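PDB 3GQM: cell Inhibiting Factor (CifBp) from Burkholderia pseudomallei, which deamidates a glutamine of host NEDD8 to glutamate, thereby abolishing cullin-RING E3 ubiquitin ligase activity and blocking the host cell cycle. Local coordinates for residues R57-L61 against V120-T125; K113-K118 against Q264-A269; T133-H138 against R254-H258; S144-V150 against L162-A167. The contacts are given in a common frame with arbitrary orientation. Numbering follows the deposited sequence.

Contact 1: R57-L61 against V120-T125; sequences RYDTL and VPIDPT
This is a surface contact between two loops: R57-L61, from the connection between helices 47-53 and 67-80, lies along V120-T125, which follows helix 104-116. Neither segment is helix or strand, and they run antiparallel, with the CA atoms of Y58 and D123 4.9 Å apart and those of L61 and P121 4.5 Å apart. No hydrogen bond passes directly between them. At one end the Y58 side chain (chi1 m) points toward the partner: its CB lies 3.2 Å from D123 OD1 and 4.1 Å from P124 CD, and its CD2 is 3.8 Å from T125 CG2. D123 takes the t rotamer and forms an Asx turn, OD1 accepting from T125 N (3.0 Å) and also from T125 OG1 (2.6 Å), which folds T125 back against D123 next to the Y58 ring. At the other end P121 packs against D59 and L61, with P121 CB 3.4 Å from D59 O and P121 CG 3.9 Å from L61 CG; L61 CD2 reaches P121 N at 3.6 Å. Where Y58 and D123 pass, D123 CA makes a CA-H...O contact of 3.3 Å with Y58 O. Y58 O and I122 O, two acceptors, sit just 3.1 Å apart. K113 NZ donates to both, and to T60 O, so the lysine's positive charge offsets the repulsion between carbonyls and bridges two loops that lack a direct hydrogen bond.

Contact 2: K113-K118 against Q264-A269; sequences KLMTEK and QFQRNA
The carboxamide of N268 supplies both direct hydrogen bonds here: ND2 donates to L114 O (2.9 Å, 172°) and to E117 O (2.8 Å, 161°). This is packing of helix 104-116 against helix 262-273, in which N268 (chi1 m) of the second helix serves the carbonyls of L114, in the last turn of the first, and of E117, the first residue to leave helical phi/psi (-83/149). Its OD1 is satisfied too, accepting from Q264 NE2 (3.1 Å), one turn earlier on the same helix, and from a water at 2.8 Å that also donates to K118 O at 2.8 Å. On the far flank, K113 NZ and E117 OE2 form a salt bridge of 2.7 Å, and K113 NZ also reaches backbone carbonyls of Y58, T60 and I122. Register is set by the CA pairs M115-F265 (4.5 Å), L114-N268 (6.1 Å) and K118-Q264 (6.5 Å). Outward from the polar centre, L114 (t, p) brings CD1 to 3.6 Å from N268 CB and CD2 to 4.0 Å from A269 CB and 4.1 Å from F265 CE1. L40 and L37 of helix 29-42 cover L114 and F265 respectively. F265 (chi1 t) meets M115 (m, t, p) in a Met-aromatic contact, SD 4.9 Å from the ring centroid, while M115 CG makes a CH-pi contact over the ring face, 3.9 Å from that centroid.

Contact 3: T133-H138 against R254-H258; sequences TSFAEH and RFASH
H138 NE2 and S257 OG share a short hydrogen bond of 2.6 Å in which either atom could be the donor; the hydroxyl lies at the edge of the imidazole, near its plane. S134 is the N-cap of helix 135-139: its OG accepts from E137 N at 2.9 Å, and its carbonyl O starts the helix by accepting from H138 N at 3.1 Å. Aromatic contact is made by F255 (chi1 p), which turns its edge toward the face of H138 (chi1 t) in an offset edge-to-face pair, centroids 5.8 Å apart and planes at 65°. Round the same phenyl, T133 O lies 3.4 Å from F255 CE1 and F135 CA 3.8 Å from F255 CZ. The backbones stay well apart, CA atoms 8.5 Å for F135-F255 and 8.9 Å for H138-S257, so side chains bridge the gap. F255 and S257 point toward the helix because alternate residues of the extended strand share a face; V150 of strand 147-154 lies beside both on that face, and F135 packs on helix 206-212. The arrangement is typical of a short helix laid on one face of an antiparallel sheet, here at its edge strand 253-260.

Contact 4: S144-V150 against L162-A167; sequences SHKNYVV and LIDLPA
Strands 147-154 and 159-165 form an antiparallel beta hairpin, and these segments are the part away from its turn; the axes of 147-150 and 162-165 approach to 4.7 Å, their N-to-C directions 169° apart. Two hydrogen-bonded pairs use their backbone groups in both directions: Y148 N to L165 O (3.1 Å) and L165 N to Y148 O (2.7 Å), then V150 N to I163 O (2.8 Å) and I163 N to V150 O (2.9 Å). Between them V149 and D164 are a non-hydrogen-bonded pair, CA atoms 4.5 Å apart; their outward backbone groups bond to the flanking strands, V149 with H258 and D164 with Y176. Beyond the Y148-L165 pair, N147 OD1 (chi1 m) accepts from A167 N at 2.8 Å. Y148 OH is served by D143 N. On the face of Y148, V150, I163 and L165, V150 CG2 packs 3.8 Å from L165 CD1; on the face of V149 and D164, V149 CG2 lies 4.1 Å from L162 CB. The L162 side chain is about 7 Å from that of Q179, a probable active-site residue. Buried D164 is neutralised by R33 and bonded by Y260 OH, and N147 ND2 donates to Y260 O, so these polar side chains sit inside with partners for their ends.

Overall arrangement
Contacts 2 and 4 are buried, contact 3 is partly buried and contact 1 lies at the surface. The sheet joins contacts 3 and 4, whose strands 253-260 and 147-154 are neighbours, with H258 N 3.0 Å from V149 O. Contact 2 covers the opposite face from the helix of contact 3: M115 CE lies 3.7 Å from V149 CB. Contact 1 meets contact 2 through charge, T60 O being 2.7 Å from K113 NZ and I122 N 2.8 Å from E117 OE2. The chemistry shifts accordingly, from regular backbone pairing in contact 4 to side-chain-to-backbone hydrogen bonds from N268 in contact 2, aromatic and histidine-serine contacts in contact 3, and van der Waals fit in contact 1.

Contact 1: R57-L61 against V120-T125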
# COMPACT_ATOMS: atom_id res chain seq x y z
N ARG A 57 -10.32 -9.55 4.38
CA ARG A 57 -11.02 -9.45 5.67
C ARG A 57 -10.21 -8.53 6.55
O ARG A 57 -9.06 -8.83 6.86
CB ARG A 57 -11.18 -10.82 6.34
N TYR A 58 -10.78 -7.41 6.97
CA TYR A 58 -9.98 -6.38 7.66
C TYR A 58 -10.38 -6.12 9.10
O TYR A 58 -9.78 -5.27 9.77
CB TYR A 58 -10.02 -5.06 6.91
CG TYR A 58 -9.57 -5.08 5.48
CD1 TYR A 58 -8.28 -5.49 5.12
CD2 TYR A 58 -10.41 -4.63 4.47
CE1 TYR A 58 -7.88 -5.48 3.81
CE2 TYR A 58 -10.03 -4.62 3.18
CZ TYR A 58 -8.75 -5.04 2.84
OH TYR A 58 -8.39 -4.99 1.50
N ASP A 59 -11.41 -6.82 9.57
CA ASP A 59 -11.95 -6.65 10.91
C ASP A 59 -11.29 -7.61 11.87
O ASP A 59 -11.50 -7.46 13.05
CB ASP A 59 -13.48 -6.86 10.94
CG ASP A 59 -13.90 -8.20 10.35
OD1 ASP A 59 -13.82 -8.35 9.11
OD2 ASP A 59 -14.31 -9.08 11.12
N THR A 60 -10.54 -8.57 11.33
CA THR A 60 -9.70 -9.58 12.02
C THR A 60 -8.18 -9.27 11.84
O THR A 60 -7.78 -8.67 10.85
CB THR A 60 -9.97 -10.93 11.38
OG1 THR A 60 -11.13 -11.50 12.01
CG2 THR A 60 -8.80 -11.94 11.53
N LEU A 61 -7.37 -9.70 12.80
CA LEU A 61 -5.92 -9.44 12.78
C LEU A 61 -5.38 -10.09 11.56
O LEU A 61 -5.72 -11.27 11.30
CB LEU A 61 -5.20 -10.07 13.99
CG LEU A 61 -5.14 -9.29 15.31
CD1 LEU A 61 -4.42 -10.17 16.30
CD2 LEU A 61 -4.42 -7.90 15.19
N VAL A 120 -4.66 -6.01 18.75
CA VAL A 120 -5.99 -5.42 18.48
C VAL A 120 -6.15 -5.16 16.96
O VAL A 120 -5.41 -4.37 16.41
CB VAL A 120 -6.19 -4.09 19.23
CG1 VAL A 120 -7.59 -3.49 18.96
CG2 VAL A 120 -6.02 -4.28 20.75
N PRO A 121 -7.13 -5.81 16.30
CA PRO A 121 -7.36 -5.68 14.85
C PRO A 121 -7.63 -4.23 14.45
O PRO A 121 -8.23 -3.47 15.22
CB PRO A 121 -8.60 -6.54 14.60
CG PRO A 121 -8.58 -7.54 15.77
CD PRO A 121 -8.13 -6.71 16.93
N ILE A 122 -7.13 -3.82 13.29
CA ILE A 122 -7.39 -2.48 12.77
C ILE A 122 -7.95 -2.63 11.34
O ILE A 122 -7.42 -3.39 10.52
CB ILE A 122 -6.12 -1.58 12.72
CG1 ILE A 122 -5.47 -1.43 14.11
CG2 ILE A 122 -6.45 -0.15 12.21
CD1 ILE A 122 -3.97 -1.07 14.03
N ASP A 123 -9.03 -1.93 11.09
CA ASP A 123 -9.69 -1.99 9.81
C ASP A 123 -9.41 -0.66 9.19
O ASP A 123 -10.01 0.33 9.60
CB ASP A 123 -11.19 -2.19 10.00
CG ASP A 123 -11.91 -2.38 8.69
OD1 ASP A 123 -11.30 -2.19 7.58
OD2 ASP A 123 -13.07 -2.77 8.80
N PRO A 124 -8.43 -0.62 8.27
CA PRO A 124 -8.06 0.62 7.63
C PRO A 124 -9.20 1.15 6.80
O PRO A 124 -9.17 2.30 6.46
CB PRO A 124 -6.90 0.21 6.72
CG PRO A 124 -7.04 -1.27 6.56
CD PRO A 124 -7.70 -1.79 7.73
N THR A 125 -10.21 0.33 6.45
CA THR A 125 -11.35 0.89 5.69
C THR A 125 -12.30 1.72 6.56
O THR A 125 -13.10 2.50 6.03
CB THR A 125 -12.15 -0.16 4.88
OG1 THR A 125 -12.77 -1.08 5.78
CG2 THR A 125 -11.24 -0.92 3.97

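Contact 2: K113-K118 against Q264-A269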
# COMPACT_ATOMS: atom_id res chain seq x y z
N LYS A 113 -2.20 -2.81 7.87
CA LYS A 113 -2.46 -3.72 8.99
C LYS A 113 -1.16 -4.38 9.43
O LYS A 113 -0.86 -4.37 10.65
CB LYS A 113 -3.52 -4.79 8.61
CG LYS A 113 -4.98 -4.20 8.50
CD LYS A 113 -5.95 -5.26 7.89
CE LYS A 113 -6.05 -6.56 8.77
NZ LYS A 113 -6.91 -6.25 9.94
N LEU A 114 -0.38 -4.92 8.47
CA LEU A 114 0.93 -5.53 8.83
C LEU A 114 1.82 -4.61 9.67
O LEU A 114 2.44 -5.06 10.64
CB LEU A 114 1.72 -5.98 7.60
CG LEU A 114 2.87 -6.98 7.82
CD1 LEU A 114 2.35 -8.32 8.26
CD2 LEU A 114 3.66 -7.19 6.57
N MET A 115 1.87 -3.34 9.33
CA MET A 115 2.76 -2.41 10.04
C MET A 115 2.25 -2.03 11.45
O MET A 115 3.06 -1.90 12.37
CB MET A 115 2.95 -1.15 9.18
CG MET A 115 3.69 -1.45 7.89
SD MET A 115 3.87 -0.03 6.83
CE MET A 115 4.78 1.07 7.93
N THR A 116 0.93 -1.83 11.59
CA THR A 116 0.33 -1.17 12.74
C THR A 116 -0.24 -2.12 13.79
O THR A 116 -0.41 -1.71 14.91
CB THR A 116 -0.84 -0.25 12.32
OG1 THR A 116 -1.80 -0.99 11.56
CG2 THR A 116 -0.33 0.94 11.45
N GLU A 117 -0.53 -3.36 13.45
CA GLU A 117 -1.27 -4.26 14.37
C GLU A 117 -0.35 -4.93 15.38
O GLU A 117 0.81 -5.24 15.10
CB GLU A 117 -2.07 -5.34 13.63
CG GLU A 117 -3.37 -4.80 13.04
CD GLU A 117 -4.16 -5.81 12.22
OE1 GLU A 117 -3.62 -6.87 11.79
OE2 GLU A 117 -5.36 -5.52 11.98
N LYS A 118 -0.90 -5.20 16.55
CA LYS A 118 -0.20 -6.00 17.54
C LYS A 118 -1.17 -7.12 17.87
O LYS A 118 -1.15 -8.18 17.25
CB LYS A 118 0.11 -5.11 18.74
CG LYS A 118 1.23 -5.55 19.62
CD LYS A 118 0.85 -6.63 20.61
CE LYS A 118 1.68 -6.51 21.88
NZ LYS A 118 2.93 -5.72 21.65
N GLN A 264 7.32 -4.50 16.21
CA GLN A 264 6.05 -5.26 15.99
C GLN A 264 5.86 -5.50 14.52
O GLN A 264 5.53 -6.64 14.11
CB GLN A 264 4.82 -4.52 16.55
CG GLN A 264 3.59 -5.42 16.70
CD GLN A 264 3.92 -6.74 17.43
OE1 GLN A 264 4.53 -6.74 18.49
NE2 GLN A 264 3.56 -7.85 16.84
N PHE A 265 6.12 -4.44 13.71
CA PHE A 265 6.11 -4.56 12.24
C PHE A 265 7.02 -5.71 11.73
O PHE A 265 6.61 -6.57 10.93
CB PHE A 265 6.51 -3.22 11.57
CG PHE A 265 6.74 -3.31 10.05
CD1 PHE A 265 5.96 -4.13 9.24
CD2 PHE A 265 7.73 -2.54 9.44
CE1 PHE A 265 6.19 -4.24 7.88
CE2 PHE A 265 7.96 -2.63 8.06
CZ PHE A 265 7.19 -3.47 7.27
N GLN A 266 8.26 -5.68 12.19
CA GLN A 266 9.24 -6.71 11.83
C GLN A 266 8.72 -8.05 12.25
O GLN A 266 8.78 -9.01 11.50
CB GLN A 266 10.55 -6.45 12.56
CG GLN A 266 11.30 -5.24 12.07
CD GLN A 266 12.66 -5.20 12.72
OE1 GLN A 266 12.79 -4.93 13.92
NE2 GLN A 266 13.69 -5.47 11.95
N ARG A 267 8.19 -8.09 13.45
CA ARG A 267 7.67 -9.32 14.00
C ARG A 267 6.47 -9.84 13.15
O ARG A 267 6.44 -11.02 12.78
CB ARG A 267 7.30 -9.11 15.48
CG ARG A 267 7.18 -10.41 16.24
CD ARG A 267 7.11 -10.18 17.78
NE ARG A 267 7.30 -11.46 18.50
CZ ARG A 267 8.47 -12.10 18.72
NH1 ARG A 267 9.64 -11.63 18.30
NH2 ARG A 267 8.46 -13.24 19.37
N ASN A 268 5.52 -8.97 12.82
CA ASN A 268 4.40 -9.41 11.94
C ASN A 268 4.90 -9.89 10.62
O ASN A 268 4.44 -10.95 10.10
CB ASN A 268 3.36 -8.30 11.74
CG ASN A 268 2.68 -7.89 13.02
OD1 ASN A 268 2.60 -8.69 13.96
ND2 ASN A 268 2.15 -6.63 13.07
N ALA A 269 5.86 -9.17 10.04
CA ALA A 269 6.30 -9.57 8.69
C ALA A 269 7.07 -10.90 8.71
O ALA A 269 7.01 -11.68 7.74
CB ALA A 269 7.13 -8.49 8.00
O HOH W 1 -0.16 -8.46 14.63

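Contact 3: T133-H138 against R254-H258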
# COMPACT_ATOMS: atom_id res chain seq x y z
N THR A 133 -7.15 18.85 5.39
CA THR A 133 -5.91 19.14 6.06
C THR A 133 -4.85 19.02 4.99
O THR A 133 -4.90 18.10 4.14
CB THR A 133 -5.64 18.16 7.22
OG1 THR A 133 -6.84 17.98 7.98
CG2 THR A 133 -4.55 18.67 8.16
N SER A 134 -3.91 19.96 4.99
CA SER A 134 -2.72 19.80 4.17
C SER A 134 -1.85 18.69 4.83
O SER A 134 -1.86 18.51 6.08
CB SER A 134 -1.96 21.12 4.05
OG SER A 134 -0.90 21.18 4.98
N PHE A 135 -1.11 17.98 4.00
CA PHE A 135 -0.20 16.98 4.47
C PHE A 135 0.89 17.61 5.38
O PHE A 135 1.24 17.02 6.43
CB PHE A 135 0.40 16.23 3.27
CG PHE A 135 1.34 15.13 3.64
CD1 PHE A 135 0.88 13.97 4.24
CD2 PHE A 135 2.68 15.23 3.38
CE1 PHE A 135 1.75 12.94 4.57
CE2 PHE A 135 3.55 14.19 3.72
CZ PHE A 135 3.07 13.06 4.32
N ALA A 136 1.43 18.77 4.99
CA ALA A 136 2.44 19.43 5.82
C ALA A 136 1.91 19.77 7.20
O ALA A 136 2.60 19.58 8.19
CB ALA A 136 3.01 20.68 5.16
N GLU A 137 0.66 20.23 7.25
CA GLU A 137 0.04 20.64 8.49
C GLU A 137 0.01 19.42 9.38
O GLU A 137 0.48 19.47 10.53
CB GLU A 137 -1.41 21.12 8.25
CG GLU A 137 -2.02 21.75 9.48
CD GLU A 137 -3.46 22.24 9.29
OE1 GLU A 137 -4.04 22.09 8.18
OE2 GLU A 137 -4.01 22.79 10.27
N HIS A 138 -0.51 18.33 8.83
CA HIS A 138 -0.65 17.09 9.59
C HIS A 138 0.68 16.51 10.09
O HIS A 138 0.82 16.23 11.28
CB HIS A 138 -1.45 16.05 8.82
CG HIS A 138 -1.71 14.82 9.63
ND1 HIS A 138 -2.61 14.79 10.67
CD2 HIS A 138 -1.13 13.60 9.59
CE1 HIS A 138 -2.60 13.59 11.22
NE2 HIS A 138 -1.71 12.85 10.58
N ARG A 254 -8.21 12.22 0.55
CA ARG A 254 -8.35 11.94 1.99
C ARG A 254 -7.13 11.14 2.48
O ARG A 254 -6.57 10.34 1.72
CB ARG A 254 -9.60 11.10 2.30
CG ARG A 254 -10.93 11.80 2.06
CD ARG A 254 -12.02 10.77 1.72
N PHE A 255 -6.76 11.30 3.75
CA PHE A 255 -5.66 10.50 4.28
C PHE A 255 -5.77 10.31 5.78
O PHE A 255 -6.41 11.11 6.45
CB PHE A 255 -4.30 11.05 3.88
CG PHE A 255 -4.02 12.46 4.37
CD1 PHE A 255 -4.23 13.56 3.52
CD2 PHE A 255 -3.52 12.68 5.65
CE1 PHE A 255 -3.93 14.87 3.96
CE2 PHE A 255 -3.23 13.98 6.11
CZ PHE A 255 -3.43 15.08 5.28
N ALA A 256 -5.18 9.24 6.28
CA ALA A 256 -5.25 8.90 7.69
C ALA A 256 -3.88 8.47 8.13
O ALA A 256 -3.18 7.82 7.37
CB ALA A 256 -6.25 7.75 7.89
N SER A 257 -3.46 8.80 9.35
CA SER A 257 -2.14 8.35 9.82
C SER A 257 -2.32 7.51 11.06
O SER A 257 -3.36 7.57 11.69
CB SER A 257 -1.17 9.52 10.08
OG SER A 257 -1.62 10.28 11.18
N HIS A 258 -1.32 6.71 11.40
CA HIS A 258 -1.45 5.80 12.53
C HIS A 258 -0.04 5.44 12.96
O HIS A 258 0.77 5.00 12.14
CB HIS A 258 -2.15 4.53 12.07
CG HIS A 258 -2.64 3.67 13.18
ND1 HIS A 258 -1.80 3.08 14.09
CD2 HIS A 258 -3.90 3.29 13.52
CE1 HIS A 258 -2.52 2.38 14.96
NE2 HIS A 258 -3.79 2.50 14.64

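Contact 4: S144-V150 against L162-A167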
# COMPACT_ATOMS: atom_id res chain seq x y z
N SER A 144 7.83 13.38 16.90
CA SER A 144 9.17 13.18 16.34
C SER A 144 9.79 11.82 16.70
O SER A 144 10.60 11.30 15.95
CB SER A 144 10.14 14.27 16.83
OG SER A 144 9.81 15.52 16.28
N HIS A 145 9.38 11.25 17.82
CA HIS A 145 9.97 10.00 18.21
C HIS A 145 9.15 8.78 17.87
O HIS A 145 9.55 7.67 18.16
CB HIS A 145 10.35 10.04 19.69
CG HIS A 145 11.35 11.11 19.98
ND1 HIS A 145 12.69 10.96 19.72
CD2 HIS A 145 11.20 12.38 20.44
CE1 HIS A 145 13.33 12.07 20.03
NE2 HIS A 145 12.45 12.95 20.47
N LYS A 146 8.00 8.98 17.23
CA LYS A 146 7.17 7.87 16.84
C LYS A 146 7.26 7.58 15.32
O LYS A 146 7.48 8.51 14.49
CB LYS A 146 5.71 8.14 17.19
CG LYS A 146 5.28 7.96 18.68
CD LYS A 146 3.76 7.82 18.77
CE LYS A 146 3.20 8.08 20.16
NZ LYS A 146 3.94 7.34 21.26
N ASN A 147 7.08 6.31 14.95
CA ASN A 147 6.85 5.92 13.55
C ASN A 147 5.37 6.09 13.21
O ASN A 147 4.50 5.77 14.03
CB ASN A 147 7.23 4.45 13.31
CG ASN A 147 8.52 4.08 14.00
OD1 ASN A 147 9.58 4.57 13.66
ND2 ASN A 147 8.44 3.21 15.01
N TYR A 148 5.08 6.57 12.01
CA TYR A 148 3.72 6.64 11.52
C TYR A 148 3.72 6.13 10.13
O TYR A 148 4.73 6.26 9.42
CB TYR A 148 3.19 8.09 11.47
CG TYR A 148 3.08 8.72 12.81
CD1 TYR A 148 1.88 8.65 13.54
CD2 TYR A 148 4.17 9.40 13.36
CE1 TYR A 148 1.79 9.23 14.80
CE2 TYR A 148 4.09 9.99 14.59
CZ TYR A 148 2.91 9.91 15.31
OH TYR A 148 2.90 10.52 16.54
N VAL A 149 2.59 5.56 9.75
CA VAL A 149 2.29 5.27 8.36
C VAL A 149 0.98 5.99 8.00
O VAL A 149 0.08 6.04 8.84
CB VAL A 149 2.23 3.77 8.07
CG1 VAL A 149 1.18 3.05 8.97
CG2 VAL A 149 1.94 3.52 6.59
N VAL A 150 0.92 6.58 6.81
CA VAL A 150 -0.23 7.36 6.36
C VAL A 150 -0.82 6.63 5.19
O VAL A 150 -0.10 6.26 4.26
CB VAL A 150 0.17 8.75 5.87
CG1 VAL A 150 -1.02 9.48 5.27
CG2 VAL A 150 0.78 9.58 7.02
N LEU A 162 0.52 4.05 0.48
CA LEU A 162 0.98 4.37 1.82
C LEU A 162 2.22 5.27 1.76
O LEU A 162 3.04 5.15 0.86
CB LEU A 162 1.36 3.07 2.52
CG LEU A 162 0.32 1.95 2.67
CD1 LEU A 162 0.93 0.75 3.48
CD2 LEU A 162 -0.88 2.47 3.44
N ILE A 163 2.31 6.17 2.74
CA ILE A 163 3.52 6.90 3.04
C ILE A 163 4.03 6.41 4.39
O ILE A 163 3.34 6.54 5.38
CB ILE A 163 3.23 8.41 3.15
CG1 ILE A 163 2.69 8.92 1.80
CG2 ILE A 163 4.53 9.12 3.47
CD1 ILE A 163 1.86 10.19 1.86
N ASP A 164 5.24 5.83 4.41
CA ASP A 164 5.86 5.38 5.64
C ASP A 164 6.76 6.50 6.22
O ASP A 164 7.62 7.05 5.51
CB ASP A 164 6.69 4.15 5.30
CG ASP A 164 7.19 3.41 6.54
OD1 ASP A 164 6.95 3.84 7.67
OD2 ASP A 164 7.87 2.40 6.36
N LEU A 165 6.53 6.86 7.46
CA LEU A 165 7.29 7.92 8.16
C LEU A 165 8.00 7.34 9.40
O LEU A 165 7.59 7.59 10.53
CB LEU A 165 6.34 9.06 8.60
CG LEU A 165 5.52 9.69 7.46
CD1 LEU A 165 4.35 10.51 7.99
CD2 LEU A 165 6.40 10.60 6.60
N PRO A 166 9.06 6.56 9.19
CA PRO A 166 9.69 6.00 10.39
C PRO A 166 10.43 7.09 11.13
O PRO A 166 10.89 8.04 10.51
CB PRO A 166 10.70 4.98 9.84
CG PRO A 166 10.92 5.34 8.38
CD PRO A 166 9.76 6.21 7.93
N ALA A 167 10.55 6.96 12.45
CA ALA A 167 11.44 7.90 13.16
C ALA A 167 12.91 7.48 12.96
O ALA A 167 13.28 6.31 13.13
CB ALA A 167 11.08 8.03 14.63